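PDB 5I2U: cellulase, which probably hydrolyses the beta-1,4-glycosidic bonds of cellulose as a halotolerant TIM-barrel enzyme of glycoside hydrolase family 5. Local coordinates for residues L39-T44 / G243-V248; V125-H130 / P154-E159; D189-V194 / V214-Y219. One frame throughout, in Å; residues are numbered along the deposited sequence.

Contact 1 (L39-T44 / G243-V248); sequences LQVIGT and GIPVFV. With PO4 (phosphate ion), chain J.
A chi1 of 175° on Val41 swings CG1 over to Pro245, and a chi1 of 64° on Thr44 places OG1 between its own N and carbonyl carbon while CG2 is left to face the backbone of Gly243. The contact joins a two-stranded hairpin, 40-42 with 45-47, to the start of strand 246-252 in the TIM barrel, at the end where the barrel strands begin. Gly43 and Thr44 have the backbone angles of a type II' turn, and this turn lies against the proline. Val41 and Pro245 meet at about a right angle, CG1 of Val41 lying 3.8 Å from CG of Pro245. The proline ring also rests against carbonyl oxygens of the turn: Pro245 CB is 3.5 Å from Thr44 O, and Pro245 CG is 3.7 Å from Gly43 O. Thr44 CG2 itself sits 3.9 Å from Gly243 C, where a Schellman motif ends helix 230-241; Ile240 of that helix also touches the threonine. With an alanine in place of Thr44, both OG1 and CG2 are gone, and a gap would probably open beside Gly243 and Ile240. Met218 borders both Val41 and Pro245 on the barrel side. A phosphate ion, probably from the crystallisation liquor, lies beside the junction and is held by a nearly straight bond from Val246 N to phosphate O4, 3.0 Å long at 175°.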
loop_
_atom_site.group_PDB
_atom_site.type_symbol
_atom_site.label_atom_id
_atom_site.label_comp_id
_atom_site.label_asym_id
_atom_site.label_seq_id
_atom_site.Cartn_x
_atom_site.Cartn_y
_atom_site.Cartn_z
ATOM N N LEU A 39 -3.972 15.204 1.186
ATOM C CA LEU A 39 -4.191 14.707 -0.169
ATOM C C LEU A 39 -5.679 14.682 -0.492
ATOM O O LEU A 39 -6.502 14.662 0.411
ATOM C CB LEU A 39 -3.586 13.308 -0.330
ATOM C CG LEU A 39 -2.094 13.204 0.001
ATOM C CD1 LEU A 39 -1.566 11.798 -0.247
ATOM C CD2 LEU A 39 -1.265 14.226 -0.770
ATOM N N GLN A 40 -6.010 14.687 -1.778
ATOM C CA GLN A 40 -7.402 14.606 -2.236
ATOM C C GLN A 40 -7.440 14.003 -3.622
ATOM O O GLN A 40 -6.432 14.005 -4.316
ATOM C CB GLN A 40 -8.079 15.990 -2.224
ATOM C CG GLN A 40 -7.430 17.054 -3.103
ATOM C CD GLN A 40 -8.048 18.447 -2.922
ATOM O OE1 GLN A 40 -9.274 18.599 -2.807
ATOM N NE2 GLN A 40 -7.203 19.478 -2.951
ATOM N N VAL A 41 -8.578 13.435 -3.996
ATOM C CA VAL A 41 -8.743 12.774 -5.290
ATOM C C VAL A 41 -9.643 13.636 -6.165
ATOM O O VAL A 41 -10.795 13.903 -5.803
ATOM C CB VAL A 41 -9.356 11.371 -5.131
ATOM C CG1 VAL A 41 -9.633 10.729 -6.492
ATOM C CG2 VAL A 41 -8.438 10.481 -4.308
ATOM N N ILE A 42 -9.110 14.085 -7.301
ATOM C CA ILE A 42 -9.851 14.925 -8.231
ATOM C C ILE A 42 -10.007 14.137 -9.512
ATOM O O ILE A 42 -9.013 13.810 -10.148
ATOM C CB ILE A 42 -9.127 16.248 -8.523
ATOM C CG1 ILE A 42 -8.440 16.765 -7.261
ATOM C CG2 ILE A 42 -10.129 17.260 -9.083
ATOM C CD1 ILE A 42 -7.509 17.930 -7.518
ATOM N N GLY A 43 -11.252 13.859 -9.897
ATOM C CA GLY A 43 -11.542 12.886 -10.941
ATOM C C GLY A 43 -10.874 11.587 -10.520
ATOM O O GLY A 43 -11.238 10.996 -9.495
ATOM N N THR A 44 -9.845 11.188 -11.260
ATOM C CA THR A 44 -9.082 9.976 -10.949
ATOM C C THR A 44 -7.736 10.257 -10.270
ATOM O O THR A 44 -7.089 9.333 -9.794
ATOM C CB THR A 44 -8.799 9.182 -12.239
ATOM O OG1 THR A 44 -7.960 9.965 -13.105
ATOM C CG2 THR A 44 -10.114 8.816 -12.935
ATOM N N GLY A 243 -13.601 6.529 -15.072
ATOM C CA GLY A 243 -13.619 7.338 -13.844
ATOM C C GLY A 243 -13.268 6.638 -12.530
ATOM O O GLY A 243 -13.670 7.102 -11.469
ATOM N N ILE A 244 -12.510 5.543 -12.595
ATOM C CA ILE A 244 -12.055 4.825 -11.400
ATOM C C ILE A 244 -10.632 5.280 -11.024
ATOM O O ILE A 244 -9.688 5.030 -11.785
ATOM C CB ILE A 244 -12.079 3.301 -11.637
ATOM C CG1 ILE A 244 -13.482 2.832 -12.094
ATOM C CG2 ILE A 244 -11.663 2.546 -10.383
ATOM C CD1 ILE A 244 -14.642 3.258 -11.203
ATOM N N PRO A 245 -10.472 5.955 -9.863
ATOM C CA PRO A 245 -9.119 6.257 -9.409
ATOM C C PRO A 245 -8.384 4.987 -8.968
ATOM O O PRO A 245 -8.983 4.141 -8.293
ATOM C CB PRO A 245 -9.335 7.206 -8.218
ATOM C CG PRO A 245 -10.789 7.538 -8.201
ATOM C CD PRO A 245 -11.470 6.405 -8.877
ATOM N N VAL A 246 -7.104 4.879 -9.335
ATOM C CA VAL A 246 -6.289 3.683 -9.115
ATOM C C VAL A 246 -4.979 4.004 -8.386
ATOM O O VAL A 246 -4.195 4.838 -8.840
ATOM C CB VAL A 246 -5.943 3.012 -10.456
ATOM C CG1 VAL A 246 -5.018 1.806 -10.250
ATOM C CG2 VAL A 246 -7.225 2.607 -11.177
ATOM N N PHE A 247 -4.753 3.323 -7.267
ATOM C CA PHE A 247 -3.528 3.446 -6.477
ATOM C C PHE A 247 -2.969 2.036 -6.343
ATOM O O PHE A 247 -3.645 1.148 -5.824
ATOM C CB PHE A 247 -3.880 4.030 -5.104
ATOM C CG PHE A 247 -2.695 4.422 -4.255
ATOM C CD1 PHE A 247 -1.826 3.465 -3.738
ATOM C CD2 PHE A 247 -2.483 5.756 -3.924
ATOM C CE1 PHE A 247 -0.746 3.842 -2.949
ATOM C CE2 PHE A 247 -1.408 6.133 -3.137
ATOM C CZ PHE A 247 -0.542 5.171 -2.642
ATOM N N VAL A 248 -1.737 1.826 -6.799
ATOM C CA VAL A 248 -1.051 0.529 -6.645
ATOM C C VAL A 248 -0.446 0.432 -5.226
ATOM O O VAL A 248 0.657 0.924 -4.970
ATOM C CB VAL A 248 0.017 0.348 -7.745
ATOM C CG1 VAL A 248 0.874 -0.890 -7.503
ATOM C CG2 VAL A 248 -0.662 0.270 -9.113
HETATM P P PO4 J . -4.853 7.602 -11.629
HETATM O O1 PO4 J . -3.597 6.996 -11.075
HETATM O O2 PO4 J . -5.154 7.021 -12.991
HETATM O O3 PO4 J . -4.648 9.095 -11.742
HETATM O O4 PO4 J . -5.987 7.264 -10.697
#

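Contact 2 (V125-H130 / P154-E159); sequences VIIDFH and PNVIYE
With CG anti to the backbone N (chi1 -174°) and the chain extended, Glu159 reaches Ile126 and Asp128, and here the side-chain packing is tight: Glu159 OE1 lies 3.4 Å from Ile126 CG2 and 3.6 Å from Asp128 CB. Asp128 and Glu159 lie side by side, pointing the same way, and their carboxylates stack with planes 24° apart, Asp128 OD1 standing 4.0 Å from Glu159 OE1. Arg89 forms salt bridges to both and would probably offset their like charges, while Glu159 OE2 is bound by Ser249 OG. Asp128 OD2 takes a 2.6 Å bond on its syn side from His130 ND1, nearly in the imidazole plane, which together with Trp63 and Trp284 helps set how the ring is turned. The strands are parallel neighbours in the TIM barrel, crossing at -22° and linked through helix 136-150 as a beta-alpha-beta unit. Five backbone bonds join them, the last from Phe129 N to Glu159 O. Apolar contacts close the face turned to the helices, where Ile127 CD1 meets Val156 CG1 at 3.7 Å; Tyr158 sends its hydroxyl to Asp187. The contact is loose towards partly exposed Pro154, where Asn155 CB stays 4.3 Å from Val125 CG1 and its ND2 turns to Ile123 O.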
loop_
_atom_site.group_PDB
_atom_site.type_symbol
_atom_site.label_atom_id
_atom_site.label_comp_id
_atom_site.label_asym_id
_atom_site.label_seq_id
_atom_site.Cartn_x
_atom_site.Cartn_y
_atom_site.Cartn_z
ATOM N N VAL A 125 1.794 7.443 5.046
ATOM C CA VAL A 125 1.794 6.100 5.569
ATOM C C VAL A 125 0.449 5.438 5.320
ATOM O O VAL A 125 -0.612 6.030 5.590
ATOM C CB VAL A 125 2.185 6.075 7.067
ATOM C CG1 VAL A 125 1.250 6.935 7.916
ATOM C CG2 VAL A 125 2.230 4.644 7.577
ATOM N N ILE A 126 0.504 4.221 4.780
ATOM C CA ILE A 126 -0.693 3.446 4.525
ATOM C C ILE A 126 -0.863 2.510 5.697
ATOM O O ILE A 126 0.059 1.781 6.035
ATOM C CB ILE A 126 -0.616 2.637 3.198
ATOM C CG1 ILE A 126 -0.545 3.597 1.998
ATOM C CG2 ILE A 126 -1.833 1.721 3.038
ATOM C CD1 ILE A 126 -0.108 2.923 0.708
ATOM N N ILE A 127 -2.036 2.549 6.315
ATOM C CA ILE A 127 -2.406 1.601 7.358
ATOM C C ILE A 127 -3.226 0.524 6.688
ATOM O O ILE A 127 -4.383 0.753 6.350
ATOM C CB ILE A 127 -3.187 2.272 8.517
ATOM C CG1 ILE A 127 -2.326 3.360 9.188
ATOM C CG2 ILE A 127 -3.565 1.242 9.572
ATOM C CD1 ILE A 127 -3.087 4.233 10.157
ATOM N N ASP A 128 -2.606 -0.644 6.515
ATOM C CA ASP A 128 -3.138 -1.714 5.681
ATOM C C ASP A 128 -3.643 -2.900 6.539
ATOM O O ASP A 128 -2.885 -3.552 7.252
ATOM C CB ASP A 128 -2.094 -2.117 4.610
ATOM C CG ASP A 128 -2.291 -3.534 4.045
ATOM O OD1 ASP A 128 -3.441 -4.000 3.873
ATOM O OD2 ASP A 128 -1.255 -4.179 3.749
ATOM N N PHE A 129 -4.951 -3.133 6.436
ATOM C CA PHE A 129 -5.663 -4.216 7.067
ATOM C C PHE A 129 -5.429 -5.380 6.152
ATOM O O PHE A 129 -6.162 -5.592 5.185
ATOM C CB PHE A 129 -7.140 -3.820 7.142
ATOM C CG PHE A 129 -7.967 -4.683 8.025
ATOM C CD1 PHE A 129 -7.975 -4.481 9.400
ATOM C CD2 PHE A 129 -8.775 -5.677 7.473
ATOM C CE1 PHE A 129 -8.762 -5.267 10.221
ATOM C CE2 PHE A 129 -9.565 -6.470 8.279
ATOM C CZ PHE A 129 -9.558 -6.268 9.661
ATOM N N HIS A 130 -4.365 -6.121 6.450
ATOM C CA HIS A 130 -3.763 -7.048 5.514
ATOM C C HIS A 130 -4.458 -8.417 5.566
ATOM O O HIS A 130 -3.932 -9.400 6.111
ATOM C CB HIS A 130 -2.256 -7.132 5.765
ATOM C CG HIS A 130 -1.471 -7.621 4.587
ATOM N ND1 HIS A 130 -1.004 -6.781 3.598
ATOM C CD2 HIS A 130 -1.042 -8.858 4.261
ATOM C CE1 HIS A 130 -0.333 -7.482 2.707
ATOM N NE2 HIS A 130 -0.344 -8.749 3.085
ATOM N N PRO A 154 -2.276 14.575 8.040
ATOM C CA PRO A 154 -2.372 14.385 6.582
ATOM C C PRO A 154 -1.565 13.193 6.051
ATOM O O PRO A 154 -1.841 12.702 4.938
ATOM C CB PRO A 154 -1.836 15.709 6.024
ATOM C CG PRO A 154 -0.868 16.163 7.059
ATOM C CD PRO A 154 -1.421 15.730 8.384
ATOM N N ASN A 155 -0.615 12.707 6.844
ATOM C CA ASN A 155 0.210 11.533 6.464
ATOM C C ASN A 155 -0.558 10.244 6.217
ATOM O O ASN A 155 -0.118 9.401 5.439
ATOM C CB ASN A 155 1.235 11.202 7.541
ATOM C CG ASN A 155 1.989 12.412 8.023
ATOM O OD1 ASN A 155 1.374 13.383 8.461
ATOM N ND2 ASN A 155 3.312 12.352 7.993
ATOM N N VAL A 156 -1.702 10.092 6.879
ATOM C CA VAL A 156 -2.323 8.786 7.041
ATOM C C VAL A 156 -3.281 8.469 5.908
ATOM O O VAL A 156 -4.177 9.255 5.616
ATOM C CB VAL A 156 -3.015 8.712 8.406
ATOM C CG1 VAL A 156 -3.822 7.435 8.562
ATOM C CG2 VAL A 156 -1.953 8.833 9.502
ATOM N N ILE A 157 -3.040 7.321 5.269
ATOM C CA ILE A 157 -3.931 6.716 4.280
ATOM C C ILE A 157 -4.404 5.372 4.848
ATOM O O ILE A 157 -3.609 4.625 5.418
ATOM C CB ILE A 157 -3.188 6.482 2.936
ATOM C CG1 ILE A 157 -2.683 7.808 2.372
ATOM C CG2 ILE A 157 -4.072 5.760 1.914
ATOM C CD1 ILE A 157 -1.732 7.669 1.209
ATOM N N TYR A 158 -5.682 5.060 4.677
ATOM C CA TYR A 158 -6.258 3.779 5.120
ATOM C C TYR A 158 -6.404 2.838 3.939
ATOM O O TYR A 158 -6.828 3.264 2.852
ATOM C CB TYR A 158 -7.646 4.006 5.727
ATOM C CG TYR A 158 -7.685 5.095 6.776
ATOM C CD1 TYR A 158 -7.146 4.889 8.049
ATOM C CD2 TYR A 158 -8.253 6.336 6.492
ATOM C CE1 TYR A 158 -7.180 5.895 9.015
ATOM C CE2 TYR A 158 -8.302 7.343 7.444
ATOM C CZ TYR A 158 -7.767 7.127 8.706
ATOM O OH TYR A 158 -7.813 8.133 9.642
ATOM N N GLU A 159 -6.052 1.569 4.136
ATOM C CA GLU A 159 -6.277 0.556 3.120
ATOM C C GLU A 159 -7.079 -0.566 3.760
ATOM O O GLU A 159 -6.560 -1.360 4.538
ATOM C CB GLU A 159 -4.969 0.050 2.552
ATOM C CG GLU A 159 -5.174 -0.900 1.385
ATOM C CD GLU A 159 -3.885 -1.432 0.820
ATOM O OE1 GLU A 159 -2.814 -0.986 1.277
ATOM O OE2 GLU A 159 -3.951 -2.292 -0.090
#

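Contact 3 (D189-V194 / V214-Y219); sequences DNIILV and VSNIMY. With MG (magnesium ion), chain H.
Val194 lies alongside the ring of Tyr219, both side chains pointing the same way, with its CB 3.8 Å from Tyr219 CD1 and its CG1 near CD1 and CE1 of that ring. Their strands, 192-194 and 217-219 (the start of 217-224), are parallel neighbours in the TIM barrel, with axes approaching to 4.6 Å and crossing at -28°. Val194, Ile192, Ile217 and Tyr219 share the face on which Ile192 and Val194 pack against helix 169-186; on the other face Leu193 CD2 meets Met218 CB at 4.0 Å. Three backbone bonds hold the register.

Just ahead of the strand, the side chain of Asn216 makes the link. With chi1 at -73°, its CG stands anti to the carbonyl carbon, and ND2 donates to Asp189 O across 2.6 Å, in the carbonyl plane and on a lone pair. Its OD1 accepts from Val41 N, fixing the amide's rotation. Ile191 crosses Asn216 at about a right angle, Ile191 CD1 meeting Asn216 CB. Asp189 and Asn190 continue into the magnesium site, completed by Gly151, Asp187 and two waters. Asn190 OD1 binds the magnesium at 2.1 Å while its ND2 donates to Tyr153 O, and a magnesium-bound water donates to Asp189 OD2 at 2.6 Å.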
loop_
_atom_site.group_PDB
_atom_site.type_symbol
_atom_site.label_atom_id
_atom_site.label_comp_id
_atom_site.label_asym_id
_atom_site.label_seq_id
_atom_site.Cartn_x
_atom_site.Cartn_y
_atom_site.Cartn_z
ATOM N N ASP A 189 -11.856 13.475 5.614
ATOM C CA ASP A 189 -11.048 13.869 4.431
ATOM C C ASP A 189 -9.922 12.923 3.952
ATOM O O ASP A 189 -9.592 12.959 2.752
ATOM C CB ASP A 189 -10.460 15.276 4.639
ATOM C CG ASP A 189 -9.535 15.352 5.827
ATOM O OD1 ASP A 189 -9.640 14.497 6.728
ATOM O OD2 ASP A 189 -8.710 16.274 5.885
ATOM N N ASN A 190 -9.335 12.107 4.842
ATOM C CA ASN A 190 -8.143 11.323 4.483
ATOM C C ASN A 190 -8.457 10.224 3.479
ATOM O O ASN A 190 -9.592 9.746 3.397
ATOM C CB ASN A 190 -7.451 10.711 5.705
ATOM C CG ASN A 190 -6.762 11.742 6.572
ATOM O OD1 ASN A 190 -7.324 12.787 6.853
ATOM N ND2 ASN A 190 -5.538 11.463 6.980
ATOM N N ILE A 191 -7.438 9.822 2.727
ATOM C CA ILE A 191 -7.631 8.882 1.619
ATOM C C ILE A 191 -7.935 7.492 2.171
ATOM O O ILE A 191 -7.341 7.080 3.170
ATOM C CB ILE A 191 -6.399 8.761 0.673
ATOM C CG1 ILE A 191 -5.857 10.133 0.221
ATOM C CG2 ILE A 191 -6.748 7.901 -0.548
ATOM C CD1 ILE A 191 -6.834 11.015 -0.541
ATOM N N ILE A 192 -8.876 6.802 1.517
ATOM C CA ILE A 192 -9.204 5.417 1.806
ATOM C C ILE A 192 -8.997 4.625 0.534
ATOM O O ILE A 192 -9.602 4.948 -0.494
ATOM C CB ILE A 192 -10.669 5.222 2.245
ATOM C CG1 ILE A 192 -10.980 6.046 3.506
ATOM C CG2 ILE A 192 -10.921 3.738 2.511
ATOM C CD1 ILE A 192 -12.460 6.158 3.849
ATOM N N LEU A 193 -8.166 3.586 0.607
ATOM C CA LEU A 193 -7.901 2.750 -0.541
ATOM C C LEU A 193 -8.755 1.501 -0.447
ATOM O O LEU A 193 -8.805 0.864 0.603
ATOM C CB LEU A 193 -6.426 2.390 -0.581
ATOM C CG LEU A 193 -5.410 3.536 -0.527
ATOM C CD1 LEU A 193 -4.024 2.936 -0.724
ATOM C CD2 LEU A 193 -5.657 4.618 -1.567
ATOM N N VAL A 194 -9.398 1.138 -1.555
ATOM C CA VAL A 194 -10.406 0.066 -1.580
ATOM C C VAL A 194 -9.956 -1.089 -2.460
ATOM O O VAL A 194 -9.724 -0.917 -3.646
ATOM C CB VAL A 194 -11.759 0.598 -2.097
ATOM C CG1 VAL A 194 -12.786 -0.531 -2.247
ATOM C CG2 VAL A 194 -12.279 1.672 -1.158
ATOM N N VAL A 214 -19.218 9.276 -2.256
ATOM C CA VAL A 214 -18.057 9.165 -1.373
ATOM C C VAL A 214 -16.906 9.954 -1.994
ATOM O O VAL A 214 -16.739 9.954 -3.212
ATOM C CB VAL A 214 -17.695 7.675 -1.059
ATOM C CG1 VAL A 214 -18.866 6.977 -0.376
ATOM C CG2 VAL A 214 -17.331 6.869 -2.304
ATOM N N SER A 215 -16.170 10.695 -1.173
ATOM C CA SER A 215 -15.029 11.466 -1.669
ATOM C C SER A 215 -13.706 10.918 -1.127
ATOM O O SER A 215 -13.679 10.205 -0.125
ATOM C CB SER A 215 -15.195 12.947 -1.320
ATOM O OG SER A 215 -15.143 13.151 0.077
ATOM N N ASN A 216 -12.623 11.254 -1.819
ATOM C CA ASN A 216 -11.263 10.884 -1.427
ATOM C C ASN A 216 -11.069 9.392 -1.172
ATOM O O ASN A 216 -10.478 8.985 -0.170
ATOM C CB ASN A 216 -10.806 11.723 -0.222
ATOM C CG ASN A 216 -10.508 13.149 -0.592
ATOM O OD1 ASN A 216 -10.562 13.534 -1.760
ATOM N ND2 ASN A 216 -10.208 13.957 0.410
ATOM N N ILE A 217 -11.603 8.584 -2.079
ATOM C CA ILE A 217 -11.263 7.177 -2.122
ATOM C C ILE A 217 -10.593 6.843 -3.452
ATOM O O ILE A 217 -10.805 7.537 -4.455
ATOM C CB ILE A 217 -12.464 6.247 -1.838
ATOM C CG1 ILE A 217 -13.414 6.132 -3.032
ATOM C CG2 ILE A 217 -13.208 6.712 -0.594
ATOM C CD1 ILE A 217 -14.236 4.860 -2.992
ATOM N N MET A 218 -9.764 5.796 -3.423
ATOM C CA MET A 218 -9.205 5.191 -4.630
ATOM C C MET A 218 -9.295 3.688 -4.515
ATOM O O MET A 218 -9.469 3.135 -3.430
ATOM C CB MET A 218 -7.756 5.608 -4.832
ATOM C CG MET A 218 -7.531 7.104 -4.693
ATOM S SD MET A 218 -5.839 7.585 -5.050
ATOM C CE MET A 218 -5.861 7.655 -6.851
ATOM N N TYR A 219 -9.191 3.037 -5.662
ATOM C CA TYR A 219 -9.253 1.590 -5.746
ATOM C C TYR A 219 -7.852 1.024 -5.969
ATOM O O TYR A 219 -7.063 1.597 -6.721
ATOM C CB TYR A 219 -10.215 1.193 -6.858
ATOM C CG TYR A 219 -11.622 1.682 -6.580
ATOM C CD1 TYR A 219 -12.509 0.917 -5.818
ATOM C CD2 TYR A 219 -12.050 2.931 -7.032
ATOM C CE1 TYR A 219 -13.791 1.365 -5.563
ATOM C CE2 TYR A 219 -13.339 3.388 -6.784
ATOM C CZ TYR A 219 -14.204 2.603 -6.049
ATOM O OH TYR A 219 -15.476 3.062 -5.780
HETATM MG MG MG H . -8.594 13.771 8.212
HETATM O O HOH W 1 -7.545 15.527 8.068
HETATM O O HOH W 2 -9.550 14.811 10.140
#

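One closed eight-stranded parallel barrel takes in all three contacts. Contact 2 joins the third and fourth strands, contact 3 the fifth and sixth, and contact 1 sets the N-terminal hairpin against the seventh. Residues of contact 2 precede those of contact 3, and both fall between the two halves of contact 1. Centres of contacts 1 and 3 are about 8 Å apart, of 2 and 3 about 11 Å, and of 1 and 2 about 15 Å. Tyr158 O probably accepts from Leu193 N, and Pro245 O from Tyr219 N, while Phe247 CE1 packs on Ile126 CD1 across the barrel interior. Together the contacts tie the hairpin and the magnesium-bearing loop to successive strands where the barrel wall begins.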